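Local coordinates for protein Alpha/beta hydrolase (Legionella pneumophila subsp. pneumophila str. Philadelphia 1, PDB 4EZI) that is probably a serine hydrolase of the alpha/beta-hydrolase fold, possibly acting as a lipase, though its substrate is not established, at residues 161-167 / 189-195. Numbering follows the deposited sequence.
Sequences DKLYLAG and LPVSAVA
Leu163 is gripped on both of its backbone polar atoms by Ser192. Its N donates to Ser192 OG at 3.0 Å, nearly straight (166° at the hydrogen), while Ser192 N donates to Leu163 O at 2.8 Å, in the carbonyl plane. The hydroxyl therefore stands where a parallel strand would offer a carbonyl oxygen; with OG turned beside the residue's own N (chi1 -50°), hydroxyl and amide both face Leu163. Ala193 N adds a weak second bond to Leu163 O. Regular parallel pairing follows: Leu165 N donates to Ala193 O at 3.0 Å, and Ala195 N donates to Leu165 O at 2.9 Å, meeting it nearly in line with the carbonyl bond. The axes of 162-167 and 193-195 run 6° apart, in the same direction. Before the pairing begins, one water donates to both Asp161 O and Pro190 O, bridging the diverging chains.

On one face Leu165 CD1 touches Val191 CG1 and Val194 CG2, each at 4.0 Å. Leu163, its CG anti to the backbone N, carries CD2 to Leu189 CD2 at 4.1 Å, the side chains crossing at about a right angle. On the other face Ala193 CB meets the edge of the Tyr164 ring, 4.2 Å from CD1; that ring also stacks on Tyr111.

This is a right-handed beta-alpha-beta crossover, whose helix 170-185 covers Leu165 and Val194. Gly167 is the first glycine of the probable GxSxG nucleophile elbow, which carries Ser169. Helix 355-370 packs over Tyr164, Ala166 and Ala193, helix 134-154 meets Leu163 and Leu189, and strand 74-80 pairs with the far edge of strand 162-168.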
loop_
_atom_site.group_PDB
_atom_site.type_symbol
_atom_site.label_atom_id
_atom_site.label_comp_id
_atom_site.label_asym_id
_atom_site.label_seq_id
_atom_site.Cartn_x
_atom_site.Cartn_y
_atom_site.Cartn_z
ATOM N N ASP A 161 -20.369 -2.059 10.565
ATOM C CA ASP A 161 -19.982 -2.916 9.445
ATOM C C ASP A 161 -19.389 -2.128 8.272
ATOM O O ASP A 161 -19.103 -2.706 7.217
ATOM C CB ASP A 161 -21.159 -3.821 9.019
ATOM C CG ASP A 161 -21.474 -4.913 10.064
ATOM O OD1 ASP A 161 -20.539 -5.531 10.629
ATOM O OD2 ASP A 161 -22.674 -5.165 10.317
ATOM N N LYS A 162 -19.195 -0.824 8.438
ATOM C CA LYS A 162 -18.558 -0.017 7.387
ATOM C C LYS A 162 -17.064 -0.355 7.339
ATOM O O LYS A 162 -16.379 -0.354 8.364
ATOM C CB LYS A 162 -18.724 1.477 7.639
ATOM C CG LYS A 162 -20.178 2.001 7.569
ATOM C CD LYS A 162 -20.680 2.137 6.143
ATOM C CE LYS A 162 -22.083 2.777 6.084
ATOM N NZ LYS A 162 -22.588 2.903 4.688
ATOM N N LEU A 163 -16.580 -0.636 6.130
ATOM C CA LEU A 163 -15.196 -1.006 5.883
ATOM C C LEU A 163 -14.700 -0.316 4.621
ATOM O O LEU A 163 -15.263 -0.494 3.530
ATOM C CB LEU A 163 -15.069 -2.521 5.750
ATOM C CG LEU A 163 -13.695 -3.071 5.378
ATOM C CD1 LEU A 163 -12.603 -2.704 6.395
ATOM C CD2 LEU A 163 -13.768 -4.569 5.198
ATOM N N TYR A 164 -13.634 0.460 4.756
ATOM C CA TYR A 164 -13.070 1.228 3.661
ATOM C C TYR A 164 -11.624 0.772 3.429
ATOM O O TYR A 164 -10.905 0.548 4.396
ATOM C CB TYR A 164 -13.082 2.725 4.006
ATOM C CG TYR A 164 -14.383 3.222 4.603
ATOM C CD1 TYR A 164 -15.497 3.450 3.814
ATOM C CD2 TYR A 164 -14.506 3.409 5.971
ATOM C CE1 TYR A 164 -16.701 3.903 4.389
ATOM C CE2 TYR A 164 -15.671 3.853 6.544
ATOM C CZ TYR A 164 -16.780 4.076 5.758
ATOM O OH TYR A 164 -17.945 4.539 6.319
ATOM N N LEU A 165 -11.195 0.670 2.173
ATOM C CA LEU A 165 -9.834 0.212 1.870
ATOM C C LEU A 165 -9.136 1.285 1.033
ATOM O O LEU A 165 -9.642 1.656 -0.022
ATOM C CB LEU A 165 -9.863 -1.106 1.085
ATOM C CG LEU A 165 -10.752 -2.237 1.618
ATOM C CD1 LEU A 165 -10.683 -3.412 0.640
ATOM C CD2 LEU A 165 -10.420 -2.659 3.037
ATOM N N ALA A 166 -7.956 1.736 1.456
ATOM C CA ALA A 166 -7.192 2.739 0.705
ATOM C C ALA A 166 -5.705 2.455 0.847
ATOM O O ALA A 166 -5.273 1.774 1.758
ATOM C CB ALA A 166 -7.499 4.154 1.182
ATOM N N GLY A 167 -4.930 3.070 -0.032
ATOM C CA GLY A 167 -3.491 3.006 0.063
ATOM C C GLY A 167 -2.887 3.888 -0.993
ATOM O O GLY A 167 -3.613 4.448 -1.815
ATOM N N LEU A 189 -17.969 -10.816 3.972
ATOM C CA LEU A 189 -17.511 -9.628 4.688
ATOM C C LEU A 189 -17.811 -8.400 3.817
ATOM O O LEU A 189 -17.185 -8.215 2.784
ATOM C CB LEU A 189 -16.012 -9.720 4.969
ATOM C CG LEU A 189 -15.438 -8.494 5.683
ATOM C CD1 LEU A 189 -16.039 -8.326 7.087
ATOM C CD2 LEU A 189 -13.927 -8.580 5.745
ATOM N N PRO A 190 -18.738 -7.526 4.241
ATOM C CA PRO A 190 -19.053 -6.377 3.384
ATOM C C PRO A 190 -17.904 -5.386 3.298
ATOM O O PRO A 190 -17.240 -5.130 4.306
ATOM C CB PRO A 190 -20.274 -5.717 4.058
ATOM C CG PRO A 190 -20.775 -6.699 5.055
ATOM C CD PRO A 190 -19.665 -7.647 5.379
ATOM N N VAL A 191 -17.661 -4.888 2.085
ATOM C CA VAL A 191 -16.702 -3.829 1.843
ATOM C C VAL A 191 -17.516 -2.631 1.355
ATOM O O VAL A 191 -18.351 -2.782 0.449
ATOM C CB VAL A 191 -15.641 -4.234 0.808
ATOM C CG1 VAL A 191 -14.708 -3.041 0.492
ATOM C CG2 VAL A 191 -14.854 -5.448 1.264
ATOM N N SER A 192 -17.321 -1.464 1.967
ATOM C CA SER A 192 -18.140 -0.267 1.703
ATOM C C SER A 192 -17.608 0.604 0.571
ATOM O O SER A 192 -18.380 1.180 -0.177
ATOM C CB SER A 192 -18.285 0.584 2.975
ATOM O OG SER A 192 -18.695 -0.206 4.080
ATOM N N ALA A 193 -16.290 0.729 0.447
ATOM C CA ALA A 193 -15.707 1.576 -0.595
ATOM C C ALA A 193 -14.215 1.304 -0.639
ATOM O O ALA A 193 -13.596 0.983 0.380
ATOM C CB ALA A 193 -15.940 3.043 -0.335
ATOM N N VAL A 194 -13.629 1.467 -1.821
ATOM C CA VAL A 194 -12.224 1.154 -2.090
ATOM C C VAL A 194 -11.646 2.299 -2.933
ATOM O O VAL A 194 -12.231 2.658 -3.953
ATOM C CB VAL A 194 -12.109 -0.198 -2.820
ATOM C CG1 VAL A 194 -10.638 -0.540 -3.063
ATOM C CG2 VAL A 194 -12.774 -1.289 -1.995
ATOM N N ALA A 195 -10.482 2.825 -2.550
ATOM C CA ALA A 195 -9.896 3.957 -3.249
ATOM C C ALA A 195 -8.354 3.826 -3.304
ATOM O O ALA A 195 -7.630 4.456 -2.536
ATOM C CB ALA A 195 -10.305 5.279 -2.603
HETATM O O HOH W 1 -17.602 -5.010 7.022
#